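Local coordinates for protein flagellar assembly factor FliW (Geobacillus thermodenitrificans, PDB 5DMD) that probably binds the translational regulator CsrA, relieving its repression of targets such as flagellin, and takes part in assembly of the flagellum, at residues Q24-F29 against K33-L38; I72-N77 against P112-V117; V94-A99 against D103-N108. The protein carries 1 engineered substitution. All coordinates share one frame; numbering follows the deposited sequence. Where two conformers were deposited one is given.

All three contacts reach one curled antiparallel sheet. Contact 1 packs the loop between strands 20-21 and 34-39 against the start of the latter, contact 2 lays the chain leading into helix 76-81 over strand 106-116, and contact 3 pairs that same strand with strand 90-97 at its other end. Centres of contacts 1 and 2 are about 15 Å apart, yet they meet where Leu37 CD2 lies 3.8 Å from Ile115 CD1. Contacts 2 and 3, about 20 Å between centres, are joined by Ile113 CG1 and Ile95 CD1 at 4.0 Å and by Pro112 on Val94. Contacts 1 and 3 lie on opposite sides of the chain's centre and do not touch; their nearest atoms are about 6 Å apart.

Contact 1 (Q24-F29 against K33-L38); sequences QGIPGF and KQFVLL
Ile26, first residue of a type II beta turn running to Phe29, packs against Phe35 near the start of strand 34-39 in the antiparallel sheet of FliW. The two side chains meet at a slant: the end of the isoleucine comes up to the far end of the ring, with Ile26 CD1 3.8 Å from Phe35 CZ, while the second branch, Ile26 CG2, lies 4.2 Å from Phe35 CE1. With CG1 in the narrow space flanked by N and C of its own backbone (chi1 57°) and CD1 fully extended, both branches of Ile26 are brought to this one end of the phenylalanine. Phe22 packs edge-to-face with the same ring, and Leu48 of strand 45-50 also touches it, so Phe35 is covered by these two residues as well as by Ile26.

The turn is closed by Phe29 N to Ile26 O (2.8 Å), and Ile26 N bonds back to Phe29 O (3.2 Å). Gly25 precedes it at positive phi, where a CB would collide with the carbonyl oxygen of Phe29.

Lys33 runs alongside this glycine. Its extended chain bends at the last torsion (chi4 -61°), and the ammonium is hydrogen-bonded to the carbonyl oxygens of Leu30 and Glu23, bridging the backbone on both flanks of the turn; this leaves Lys33 NZ 3.7 Å from Gly25 N.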
ATOM      1  N   GLN A  24       1.964   3.597  13.924  1.00 14.83           N
ATOM      2  CA  GLN A  24       0.564   3.787  14.277  1.00 14.61           C
ATOM      3  C   GLN A  24      -0.314   2.646  13.801  1.00 15.89           C
ATOM      4  O   GLN A  24      -1.543   2.793  13.790  1.00 16.70           O
ATOM      5  CB  GLN A  24       0.031   5.104  13.700  1.00 17.82           C
ATOM      6  CG  GLN A  24       0.664   6.348  14.283  1.00 19.91           C
ATOM      7  CD  GLN A  24       0.043   7.620  13.746  1.00 22.03           C
ATOM      8  OE1 GLN A  24      -0.301   7.709  12.568  1.00 23.79           O
ATOM      9  NE2 GLN A  24      -0.118   8.608  14.616  1.00 27.49           N
ATOM     10  N   GLY A  25       0.278   1.521  13.405  1.00 14.27           N
ATOM     11  CA  GLY A  25      -0.524   0.502  12.767  1.00 17.21           C
ATOM     12  C   GLY A  25      -1.059   1.017  11.441  1.00 14.95           C
ATOM     13  O   GLY A  25      -0.482   1.907  10.804  1.00 15.96           O
ATOM     14  N   ILE A  26      -2.190   0.451  11.032  1.00 14.04           N
ATOM     15  CA  ILE A  26      -2.934   0.987   9.895  1.00 14.17           C
ATOM     16  C   ILE A  26      -4.353   1.276  10.370  1.00 12.91           C
ATOM     17  O   ILE A  26      -4.813   0.660  11.346  1.00 14.24           O
ATOM     18  CB  ILE A  26      -2.915   0.040   8.683  1.00 15.90           C
ATOM     19  CG1 ILE A  26      -3.475  -1.328   9.067  1.00 19.61           C
ATOM     20  CG2 ILE A  26      -1.487  -0.089   8.126  1.00 19.91           C
ATOM     21  CD1 ILE A  26      -3.514  -2.305   7.924  1.00 22.95           C
ATOM     22  N   PRO A  27      -5.064   2.217   9.748  1.00 13.48           N
ATOM     23  CA  PRO A  27      -6.442   2.503  10.164  1.00 15.05           C
ATOM     24  C   PRO A  27      -7.274   1.230  10.178  1.00 14.53           C
ATOM     25  O   PRO A  27      -7.248   0.436   9.235  1.00 17.57           O
ATOM     26  CB  PRO A  27      -6.932   3.479   9.085  1.00 17.74           C
ATOM     27  CG  PRO A  27      -5.677   4.158   8.628  1.00 19.02           C
ATOM     28  CD  PRO A  27      -4.625   3.086   8.642  1.00 12.72           C
ATOM     29  N   GLY A  28      -7.990   1.020  11.277  1.00 13.44           N
ATOM     30  CA  GLY A  28      -8.743  -0.183  11.498  1.00 18.13           C
ATOM     31  C   GLY A  28      -7.997  -1.239  12.279  1.00 20.02           C
ATOM     32  O   GLY A  28      -8.637  -2.098  12.896  1.00 20.11           O
ATOM     33  N   PHE A  29      -6.657  -1.185  12.285  1.00 14.69           N
ATOM     34  CA  PHE A  29      -5.824  -2.232  12.868  1.00 14.99           C
ATOM     35  C   PHE A  29      -4.591  -1.577  13.485  1.00 14.41           C
ATOM     36  O   PHE A  29      -3.470  -1.749  13.017  1.00 15.82           O
ATOM     37  CB  PHE A  29      -5.424  -3.298  11.845  1.00 18.77           C
ATOM     38  CG  PHE A  29      -6.594  -3.957  11.188  1.00 19.84           C
ATOM     39  CD1 PHE A  29      -7.239  -5.017  11.806  1.00 26.63           C
ATOM     40  CD2 PHE A  29      -7.072  -3.494   9.979  1.00 26.46           C
ATOM     41  CE1 PHE A  29      -8.334  -5.620  11.217  1.00 31.75           C
ATOM     42  CE2 PHE A  29      -8.168  -4.087   9.382  1.00 30.56           C
ATOM     43  CZ  PHE A  29      -8.799  -5.155  10.000  1.00 34.31           C
ATOM     44  N   LYS A  33       1.626  -3.458  13.548  1.00 15.70           N
ATOM     45  CA  LYS A  33       2.736  -2.533  13.410  1.00 15.41           C
ATOM     46  C   LYS A  33       3.914  -3.088  12.622  1.00 16.05           C
ATOM     47  O   LYS A  33       4.905  -2.374  12.441  1.00 16.76           O
ATOM     48  CB  LYS A  33       3.202  -2.046  14.786  1.00 19.64           C
ATOM     49  CG  LYS A  33       2.106  -1.301  15.563  1.00 21.67           C
ATOM     50  CD  LYS A  33       2.689  -0.577  16.769  1.00 21.84           C
ATOM     51  CE  LYS A  33       1.597  -0.077  17.707  1.00 25.35           C
ATOM     52  NZ  LYS A  33       0.668   0.890  17.056  1.00 27.41           N
ATOM     53  N   GLN A  34       3.843  -4.332  12.143  1.00 15.47           N
ATOM     54  CA  GLN A  34       4.949  -4.966  11.440  1.00 17.20           C
ATOM     55  C   GLN A  34       4.426  -5.616  10.171  1.00 18.60           C
ATOM     56  O   GLN A  34       3.550  -6.492  10.236  1.00 15.80           O
ATOM     57  CB  GLN A  34       5.622  -6.016  12.319  1.00 14.47           C
ATOM     58  CG  GLN A  34       6.436  -5.430  13.450  1.00 22.64           C
ATOM     59  CD  GLN A  34       6.718  -6.447  14.532  1.00 40.38           C
ATOM     60  OE1 GLN A  34       7.871  -6.711  14.859  1.00 35.66           O
ATOM     61  NE2 GLN A  34       5.664  -7.028  15.089  1.00 42.59           N
ATOM     62  N   PHE A  35       4.967  -5.197   9.028  1.00 14.85           N
ATOM     63  CA  PHE A  35       4.584  -5.739   7.734  1.00 13.60           C
ATOM     64  C   PHE A  35       5.822  -6.051   6.910  1.00 17.42           C
ATOM     65  O   PHE A  35       6.894  -5.468   7.090  1.00 16.30           O
ATOM     66  CB  PHE A  35       3.736  -4.729   6.944  1.00 15.08           C
ATOM     67  CG  PHE A  35       2.348  -4.568   7.464  1.00 14.37           C
ATOM     68  CD1 PHE A  35       2.066  -3.666   8.482  1.00 16.58           C
ATOM     69  CD2 PHE A  35       1.308  -5.309   6.921  1.00 15.59           C
ATOM     70  CE1 PHE A  35       0.758  -3.526   8.959  1.00 17.19           C
ATOM     71  CE2 PHE A  35       0.013  -5.182   7.396  1.00 18.09           C
ATOM     72  CZ  PHE A  35      -0.264  -4.285   8.413  1.00 17.07           C
ATOM     73  N   VAL A  36       5.660  -6.978   5.986  1.00 14.35           N
ATOM     74  CA  VAL A  36       6.665  -7.229   4.964  0.58 14.06           C
ATOM     75  C   VAL A  36       5.994  -7.047   3.612  1.00 15.96           C
ATOM     76  O   VAL A  36       4.784  -7.256   3.469  1.00 18.84           O
ATOM     77  CB  VAL A  36       7.315  -8.631   5.101  0.58 15.81           C
ATOM     78  CG1 VAL A  36       6.263  -9.733   5.059  0.58 12.24           C
ATOM     79  CG2 VAL A  36       8.386  -8.862   4.046  0.58 35.56           C
ATOM     80  N   LEU A  37       6.772  -6.609   2.627  1.00 15.72           N
ATOM     81  CA  LEU A  37       6.289  -6.402   1.267  1.00 17.82           C
ATOM     82  C   LEU A  37       6.755  -7.570   0.415  1.00 18.82           C
ATOM     83  O   LEU A  37       7.959  -7.793   0.276  1.00 23.33           O
ATOM     84  CB  LEU A  37       6.806  -5.083   0.695  1.00 18.24           C
ATOM     85  CG  LEU A  37       6.092  -3.781   1.077  1.00 22.19           C
ATOM     86  CD1 LEU A  37       6.045  -3.555   2.583  1.00 32.26           C
ATOM     87  CD2 LEU A  37       6.767  -2.605   0.391  1.00 28.85           C
ATOM     88  N   LEU A  38       5.804  -8.306  -0.158  1.00 18.44           N
ATOM     89  CA  LEU A  38       6.098  -9.534  -0.887  1.00 17.64           C
ATOM     90  C   LEU A  38       5.605  -9.408  -2.316  1.00 21.50           C
ATOM     91  O   LEU A  38       4.400  -9.290  -2.553  1.00 23.04           O
ATOM     92  CB  LEU A  38       5.446 -10.741  -0.212  1.00 18.98           C
ATOM     93  CG  LEU A  38       5.702 -10.940   1.275  1.00 18.14           C
ATOM     94  CD1 LEU A  38       4.801 -12.035   1.827  1.00 21.60           C
ATOM     95  CD2 LEU A  38       7.182 -11.314   1.476  1.00 20.59           C
TER

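Contact 2 (I72-N77 against P112-V117); sequences IDLDDN and PIVINV
Ile72 and Leu74 lie against Pro112 and Val114, and every contact between the two segments is apolar. Through these two pairs the chain leading into helix 76-81 covers one face of the antiparallel sheet of FliW, at strand 106-116. Leu74 meets Val114 branch to branch: Leu74 CD1 is 4.0 Å from Val114 CG1, and Leu74 CD2 is 4.1 Å from Val114 CG2. The valine can offer both methyls because CG1 stands anti to its backbone N (chi1 180°) and CG2 anti to its carbonyl carbon. Two residues earlier on each segment, Ile72 reaches the proline with its end methyl, CD1 lying 3.9 Å from Pro112 CG. In both pairs the side chains run antiparallel past each other, bridging backbones that remain 9.1 Å apart between Ile72 CA and Pro112 CA and 9.3 Å between Leu74 CA and Val114 CA. Leu92 of strand 90-97 touches both Ile72 and Val114, and Leu82, just after helix 76-81, also packs on the valine.

The polar bonds nearby belong to other parts of the chain: Asp75 is the N-cap of helix 76-81, with OD1 bonded to Thr78 OG1, and Asn116 ND2 bonds Leu82 O.

With no hydrogen bond or charge pair between the segments, the attraction that keeps the approach to the helix on the strand probably rests on van der Waals packing and the burial of hydrocarbon.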
ATOM      1  N   ILE A  72       0.300  13.788  -4.839  1.00 24.79           N
ATOM      2  CA  ILE A  72      -0.145  14.009  -3.474  1.00 27.64           C
ATOM      3  C   ILE A  72       0.823  14.952  -2.778  1.00 28.35           C
ATOM      4  O   ILE A  72       1.976  15.119  -3.183  1.00 25.97           O
ATOM      5  CB  ILE A  72      -0.312  12.698  -2.674  1.00 24.05           C
ATOM      6  CG1 ILE A  72       1.053  12.074  -2.380  1.00 24.05           C
ATOM      7  CG2 ILE A  72      -1.206  11.729  -3.426  1.00 24.12           C
ATOM      8  CD1 ILE A  72       0.982  10.815  -1.525  1.00 25.70           C
ATOM      9  N   ASP A  73       0.331  15.589  -1.726  1.00 27.38           N
ATOM     10  CA  ASP A  73       1.140  16.507  -0.941  1.00 28.20           C
ATOM     11  C   ASP A  73       1.035  16.038   0.502  1.00 31.39           C
ATOM     12  O   ASP A  73      -0.020  16.175   1.130  1.00 45.23           O
ATOM     13  CB  ASP A  73       0.664  17.950  -1.121  1.00 27.90           C
ATOM     14  CG  ASP A  73       1.499  18.942  -0.339  1.00 52.45           C
ATOM     15  OD1 ASP A  73       2.685  18.652  -0.081  1.00 52.91           O
ATOM     16  OD2 ASP A  73       0.995  20.041  -0.035  1.00 60.89           O
ATOM     17  N   LEU A  74       2.112  15.444   1.002  1.00 18.82           N
ATOM     18  CA  LEU A  74       2.105  14.893   2.348  1.00 19.42           C
ATOM     19  C   LEU A  74       2.153  16.011   3.378  1.00 24.12           C
ATOM     20  O   LEU A  74       2.876  16.997   3.214  1.00 25.70           O
ATOM     21  CB  LEU A  74       3.306  13.978   2.548  1.00 18.49           C
ATOM     22  CG  LEU A  74       3.356  12.730   1.664  1.00 23.34           C
ATOM     23  CD1 LEU A  74       4.638  11.960   1.921  1.00 24.22           C
ATOM     24  CD2 LEU A  74       2.151  11.845   1.895  1.00 20.82           C
ATOM     25  N   ASP A  75       1.389  15.834   4.451  1.00 20.30           N
ATOM     26  CA  ASP A  75       1.316  16.801   5.534  1.00 25.72           C
ATOM     27  C   ASP A  75       2.602  16.782   6.356  1.00 20.60           C
ATOM     28  O   ASP A  75       3.349  15.797   6.371  1.00 18.79           O
ATOM     29  CB  ASP A  75       0.128  16.465   6.432  1.00 28.95           C
ATOM     30  CG  ASP A  75       0.253  15.092   7.058  1.00 24.26           C
ATOM     31  OD1 ASP A  75      -0.025  14.088   6.353  1.00 24.58           O
ATOM     32  OD2 ASP A  75       0.625  15.021   8.245  1.00 29.42           O
ATOM     33  N   ASP A  76       2.849  17.893   7.062  1.00 22.13           N
ATOM     34  CA  ASP A  76       4.095  18.044   7.812  1.00 21.46           C
ATOM     35  C   ASP A  76       4.248  16.961   8.871  1.00 17.60           C
ATOM     36  O   ASP A  76       5.357  16.468   9.112  1.00 19.30           O
ATOM     37  CB  ASP A  76       4.149  19.424   8.466  1.00 19.45           C
ATOM     38  CG  ASP A  76       4.231  20.543   7.455  1.00 28.92           C
ATOM     39  OD1 ASP A  76       4.631  20.272   6.304  1.00 34.84           O
ATOM     40  OD2 ASP A  76       3.905  21.694   7.818  1.00 36.66           O
ATOM     41  N   ASN A  77       3.148  16.572   9.508  1.00 21.66           N
ATOM     42  CA  ASN A  77       3.221  15.542  10.537  1.00 16.80           C
ATOM     43  C   ASN A  77       3.661  14.199   9.967  1.00 16.66           C
ATOM     44  O   ASN A  77       4.467  13.492  10.580  1.00 17.19           O
ATOM     45  CB  ASN A  77       1.888  15.410  11.260  1.00 19.38           C
ATOM     46  CG  ASN A  77       1.998  14.525  12.471  1.00 26.58           C
ATOM     47  OD1 ASN A  77       2.706  14.851  13.422  1.00 26.50           O
ATOM     48  ND2 ASN A  77       1.313  13.390  12.441  1.00 27.26           N
ATOM     49  N   PRO A 112      -3.094   6.434   0.323  1.00 13.19           N
ATOM     50  CA  PRO A 112      -1.884   5.707  -0.071  1.00 13.63           C
ATOM     51  C   PRO A 112      -1.078   5.187   1.113  1.00 12.60           C
ATOM     52  O   PRO A 112      -1.114   5.730   2.227  1.00 14.44           O
ATOM     53  CB  PRO A 112      -1.080   6.759  -0.851  1.00 14.00           C
ATOM     54  CG  PRO A 112      -1.483   8.044  -0.231  1.00 14.15           C
ATOM     55  CD  PRO A 112      -2.960   7.886   0.088  1.00 14.61           C
ATOM     56  N   ILE A 113      -0.343   4.108   0.843  1.00 13.10           N
ATOM     57  CA  ILE A 113       0.703   3.600   1.731  1.00 12.45           C
ATOM     58  C   ILE A 113       2.001   4.326   1.390  1.00 12.53           C
ATOM     59  O   ILE A 113       2.444   4.311   0.235  1.00 15.03           O
ATOM     60  CB  ILE A 113       0.874   2.081   1.552  1.00 12.06           C
ATOM     61  CG1 ILE A 113      -0.415   1.319   1.909  1.00 13.15           C
ATOM     62  CG2 ILE A 113       2.069   1.569   2.367  1.00 15.39           C
ATOM     63  CD1 ILE A 113      -0.727   1.317   3.397  1.00 15.33           C
ATOM     64  N   VAL A 114       2.633   4.924   2.395  1.00 11.95           N
ATOM     65  CA  VAL A 114       3.826   5.742   2.219  1.00 12.44           C
ATOM     66  C   VAL A 114       4.925   5.124   3.062  1.00 13.26           C
ATOM     67  O   VAL A 114       4.753   4.960   4.274  1.00 13.59           O
ATOM     68  CB  VAL A 114       3.573   7.190   2.664  1.00 15.63           C
ATOM     69  CG1 VAL A 114       4.828   8.029   2.478  1.00 15.45           C
ATOM     70  CG2 VAL A 114       2.375   7.774   1.914  1.00 18.35           C
ATOM     71  N   ILE A 115       6.059   4.798   2.438  1.00 13.43           N
ATOM     72  CA  ILE A 115       7.149   4.123   3.129  1.00 14.35           C
ATOM     73  C   ILE A 115       8.444   4.896   2.929  1.00 13.55           C
ATOM     74  O   ILE A 115       8.814   5.211   1.791  1.00 17.35           O
ATOM     75  CB  ILE A 115       7.298   2.670   2.638  1.00 12.90           C
ATOM     76  CG1 ILE A 115       6.050   1.871   3.028  1.00 15.66           C
ATOM     77  CG2 ILE A 115       8.574   2.032   3.196  1.00 15.53           C
ATOM     78  CD1 ILE A 115       6.007   0.465   2.465  1.00 17.72           C
ATOM     79  N   ASN A 116       9.134   5.198   4.030  1.00 12.39           N
ATOM     80  CA  ASN A 116      10.535   5.594   3.960  1.00 13.85           C
ATOM     81  C   ASN A 116      11.332   4.303   3.863  1.00 15.26           C
ATOM     82  O   ASN A 116      11.461   3.566   4.847  1.00 17.61           O
ATOM     83  CB  ASN A 116      10.955   6.418   5.178  1.00 14.65           C
ATOM     84  CG  ASN A 116      12.405   6.899   5.083  1.00 16.32           C
ATOM     85  OD1 ASN A 116      13.264   6.215   4.524  1.00 16.66           O
ATOM     86  ND2 ASN A 116      12.680   8.070   5.644  1.00 17.46           N
ATOM     87  N   VAL A 117      11.846   4.020   2.666  1.00 15.41           N
ATOM     88  CA  VAL A 117      12.408   2.699   2.389  1.00 16.01           C
ATOM     89  C   VAL A 117      13.618   2.424   3.274  1.00 16.73           C
ATOM     90  O   VAL A 117      13.701   1.377   3.923  1.00 17.93           O
ATOM     91  CB  VAL A 117      12.752   2.558   0.896  1.00 17.68           C
ATOM     92  CG1 VAL A 117      13.289   1.171   0.618  1.00 18.91           C
ATOM     93  CG2 VAL A 117      11.522   2.820   0.045  1.00 22.32           C
TER

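Contact 3 (V94-A99 against D103-N108); sequences VILTVA and DDTTAN
Thr97 and Thr106 face each other as an antiparallel hydrogen-bonded pair. Thr97 N gives the shorter bond, 2.9 Å to Thr106 O, and Thr106 N returns one of 3.3 Å to Thr97 O. Further along, Asn108 N bonds Ile95 O at 3.2 Å. Beyond it a water takes over, receiving the N-H of Ile95 and donating to Asn108 O, in place of a direct bond from Ile95 N to Asn108 O.

One side chain continues the pairing toward the turn. Thr105 OG1 accepts the N-H of Ala99 at 3.0 Å in an almost straight bond (176°) and is also hydrogen-bonded to the carbonyl of Phe102. With OG1 beside the backbone N (chi1 -67°), the methyl is turned over the opposite segment, putting Thr105 CG2 3.4 Å from Thr97 O. A valine in its place would probably leave the N-H of Ala99 and the carbonyl of Phe102 without this shared partner and free the turn to shift.

These bonds close the beta hairpin of strands 90-97 and 106-116. Apolar packing lies on the face carrying Leu96 and Ala107, a non-hydrogen-bonded pair: Ala107 CB sits 3.8 Å from Leu96 CD2 and also touches Val94 CG2. The leucine crosses Thr105 at about a right angle, its CB and CD1 both against the threonine methyl. On the opposite face, Thr106 OG1 stands 3.7 Å from Thr97 CB. By the turn, Ala99 CB rests 3.6 Å from Asp104 CB, while the Asp104 carboxylate forms a salt bridge with Arg137.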
ATOM      1  N   VAL A  94      -0.708   2.190  -3.597  1.00 14.55           N
ATOM      2  CA  VAL A  94      -2.132   2.256  -3.280  1.00 16.08           C
ATOM      3  C   VAL A  94      -2.701   0.845  -3.215  1.00 18.88           C
ATOM      4  O   VAL A  94      -2.229  -0.071  -3.896  1.00 16.01           O
ATOM      5  CB  VAL A  94      -2.938   3.142  -4.251  1.00 14.61           C
ATOM      6  CG1 VAL A  94      -2.567   4.620  -4.063  1.00 14.46           C
ATOM      7  CG2 VAL A  94      -2.719   2.695  -5.696  1.00 15.81           C
ATOM      8  N   ILE A  95      -3.724   0.678  -2.401  1.00 14.44           N
ATOM      9  CA  ILE A  95      -4.326  -0.633  -2.175  1.00 14.34           C
ATOM     10  C   ILE A  95      -5.462  -0.872  -3.149  1.00 14.49           C
ATOM     11  O   ILE A  95      -6.324  -0.012  -3.350  1.00 15.91           O
ATOM     12  CB  ILE A  95      -4.789  -0.772  -0.717  1.00 14.13           C
ATOM     13  CG1 ILE A  95      -3.585  -0.636   0.203  1.00 18.14           C
ATOM     14  CG2 ILE A  95      -5.495  -2.119  -0.475  1.00 16.29           C
ATOM     15  CD1 ILE A  95      -3.929  -0.635   1.664  1.00 18.07           C
ATOM     16  N   LEU A  96      -5.489  -2.068  -3.727  1.00 16.11           N
ATOM     17  CA  LEU A  96      -6.525  -2.450  -4.668  1.00 15.65           C
ATOM     18  C   LEU A  96      -7.689  -3.139  -3.977  1.00 18.01           C
ATOM     19  O   LEU A  96      -7.521  -3.874  -3.000  1.00 22.13           O
ATOM     20  CB  LEU A  96      -5.959  -3.396  -5.728  1.00 17.53           C
ATOM     21  CG  LEU A  96      -4.759  -2.930  -6.550  1.00 18.42           C
ATOM     22  CD1 LEU A  96      -4.481  -3.939  -7.669  1.00 22.78           C
ATOM     23  CD2 LEU A  96      -4.996  -1.532  -7.118  1.00 16.05           C
ATOM     24  N   THR A  97      -8.879  -2.914  -4.518  1.00 17.12           N
ATOM     25  CA  THR A  97     -10.044  -3.745  -4.239  1.00 19.91           C
ATOM     26  C   THR A  97     -10.200  -4.598  -5.488  1.00 22.97           C
ATOM     27  O   THR A  97     -10.695  -4.131  -6.516  1.00 21.21           O
ATOM     28  CB  THR A  97     -11.265  -2.877  -3.968  1.00 23.48           C
ATOM     29  OG1 THR A  97     -10.992  -2.048  -2.831  1.00 25.00           O
ATOM     30  CG2 THR A  97     -12.472  -3.747  -3.647  1.00 27.26           C
ATOM     31  N   VAL A  98      -9.745  -5.848  -5.394  1.00 23.02           N
ATOM     32  CA  VAL A  98      -9.638  -6.733  -6.548  1.00 22.38           C
ATOM     33  C   VAL A  98     -11.012  -7.266  -6.918  1.00 24.18           C
ATOM     34  O   VAL A  98     -11.721  -7.837  -6.080  1.00 29.59           O
ATOM     35  CB  VAL A  98      -8.653  -7.879  -6.261  1.00 23.44           C
ATOM     36  CG1 VAL A  98      -8.497  -8.759  -7.493  1.00 26.56           C
ATOM     37  CG2 VAL A  98      -7.308  -7.314  -5.858  1.00 23.29           C
ATOM     38  N   ALA A  99     -11.381  -7.106  -8.180  1.00 22.03           N
ATOM     39  CA  ALA A  99     -12.668  -7.563  -8.677  1.00 30.03           C
ATOM     40  C   ALA A  99     -12.512  -8.822  -9.525  1.00 32.05           C
ATOM     41  O   ALA A  99     -11.413  -9.175  -9.965  1.00 24.94           O
ATOM     42  CB  ALA A  99     -13.336  -6.463  -9.509  1.00 25.51           C
ATOM     43  N   ASP A 103     -10.613  -6.784 -14.565  1.00 23.22           N
ATOM     44  CA  ASP A 103     -10.677  -5.491 -15.228  1.00 25.94           C
ATOM     45  C   ASP A 103     -11.626  -4.521 -14.539  1.00 24.64           C
ATOM     46  O   ASP A 103     -11.683  -3.356 -14.938  1.00 22.23           O
ATOM     47  CB  ASP A 103     -11.124  -5.682 -16.681  1.00 33.45           C
ATOM     48  CG  ASP A 103     -10.834  -4.478 -17.540  1.00 42.98           C
ATOM     49  OD1 ASP A 103      -9.639  -4.199 -17.757  1.00 43.94           O
ATOM     50  OD2 ASP A 103     -11.797  -3.817 -18.002  1.00 32.94           O
ATOM     51  N   ASP A 104     -12.379  -4.961 -13.533  1.00 22.45           N
ATOM     52  CA  ASP A 104     -13.226  -4.080 -12.741  1.00 26.30           C
ATOM     53  C   ASP A 104     -12.551  -3.647 -11.446  1.00 18.38           C
ATOM     54  O   ASP A 104     -13.191  -3.021 -10.597  1.00 23.25           O
ATOM     55  CB  ASP A 104     -14.566  -4.756 -12.443  1.00 24.27           C
ATOM     56  CG  ASP A 104     -15.448  -4.869 -13.671  1.00 34.81           C
ATOM     57  OD1 ASP A 104     -15.164  -4.186 -14.682  1.00 27.37           O
ATOM     58  OD2 ASP A 104     -16.416  -5.660 -13.627  1.00 32.56           O
ATOM     59  N   THR A 105     -11.273  -3.981 -11.275  1.00 19.22           N
ATOM     60  CA  THR A 105     -10.564  -3.663 -10.042  1.00 15.62           C
ATOM     61  C   THR A 105     -10.398  -2.152  -9.900  1.00 19.08           C
ATOM     62  O   THR A 105     -10.209  -1.429 -10.886  1.00 17.38           O
ATOM     63  CB  THR A 105      -9.202  -4.350 -10.062  1.00 17.01           C
ATOM     64  OG1 THR A 105      -9.403  -5.771  -9.990  1.00 19.38           O
ATOM     65  CG2 THR A 105      -8.300  -3.898  -8.912  1.00 15.64           C
ATOM     66  N   THR A 106     -10.481  -1.675  -8.660  1.00 18.16           N
ATOM     67  CA  THR A 106     -10.295  -0.267  -8.346  1.00 18.85           C
ATOM     68  C   THR A 106      -9.156  -0.093  -7.353  1.00 16.15           C
ATOM     69  O   THR A 106      -8.726  -1.042  -6.695  1.00 15.49           O
ATOM     70  CB  THR A 106     -11.568   0.352  -7.755  1.00 18.59           C
ATOM     71  OG1 THR A 106     -11.933  -0.339  -6.553  1.00 20.22           O
ATOM     72  CG2 THR A 106     -12.712   0.270  -8.753  1.00 18.63           C
ATOM     73  N   ALA A 107      -8.686   1.146  -7.249  1.00 14.39           N
ATOM     74  CA  ALA A 107      -7.685   1.540  -6.268  1.00 16.71           C
ATOM     75  C   ALA A 107      -8.217   2.673  -5.397  1.00 13.72           C
ATOM     76  O   ALA A 107      -8.981   3.525  -5.857  1.00 16.29           O
ATOM     77  CB  ALA A 107      -6.413   2.025  -6.967  1.00 15.49           C
ATOM     78  N   ASN A 108      -7.799   2.684  -4.127  1.00 15.33           N
ATOM     79  CA  ASN A 108      -8.118   3.781  -3.211  1.00 15.87           C
ATOM     80  C   ASN A 108      -6.995   4.808  -3.294  1.00 16.22           C
ATOM     81  O   ASN A 108      -5.961   4.673  -2.637  1.00 16.05           O
ATOM     82  CB  ASN A 108      -8.330   3.274  -1.783  1.00 14.23           C
ATOM     83  CG  ASN A 108      -8.796   4.376  -0.836  1.00 17.63           C
ATOM     84  OD1 ASN A 108      -8.563   5.561  -1.078  1.00 20.29           O
ATOM     85  ND2 ASN A 108      -9.485   3.992   0.235  1.00 17.55           N
TER
HETATM   86  O   HOH W   1      -4.847   2.889  -0.876  1.00 15.73           O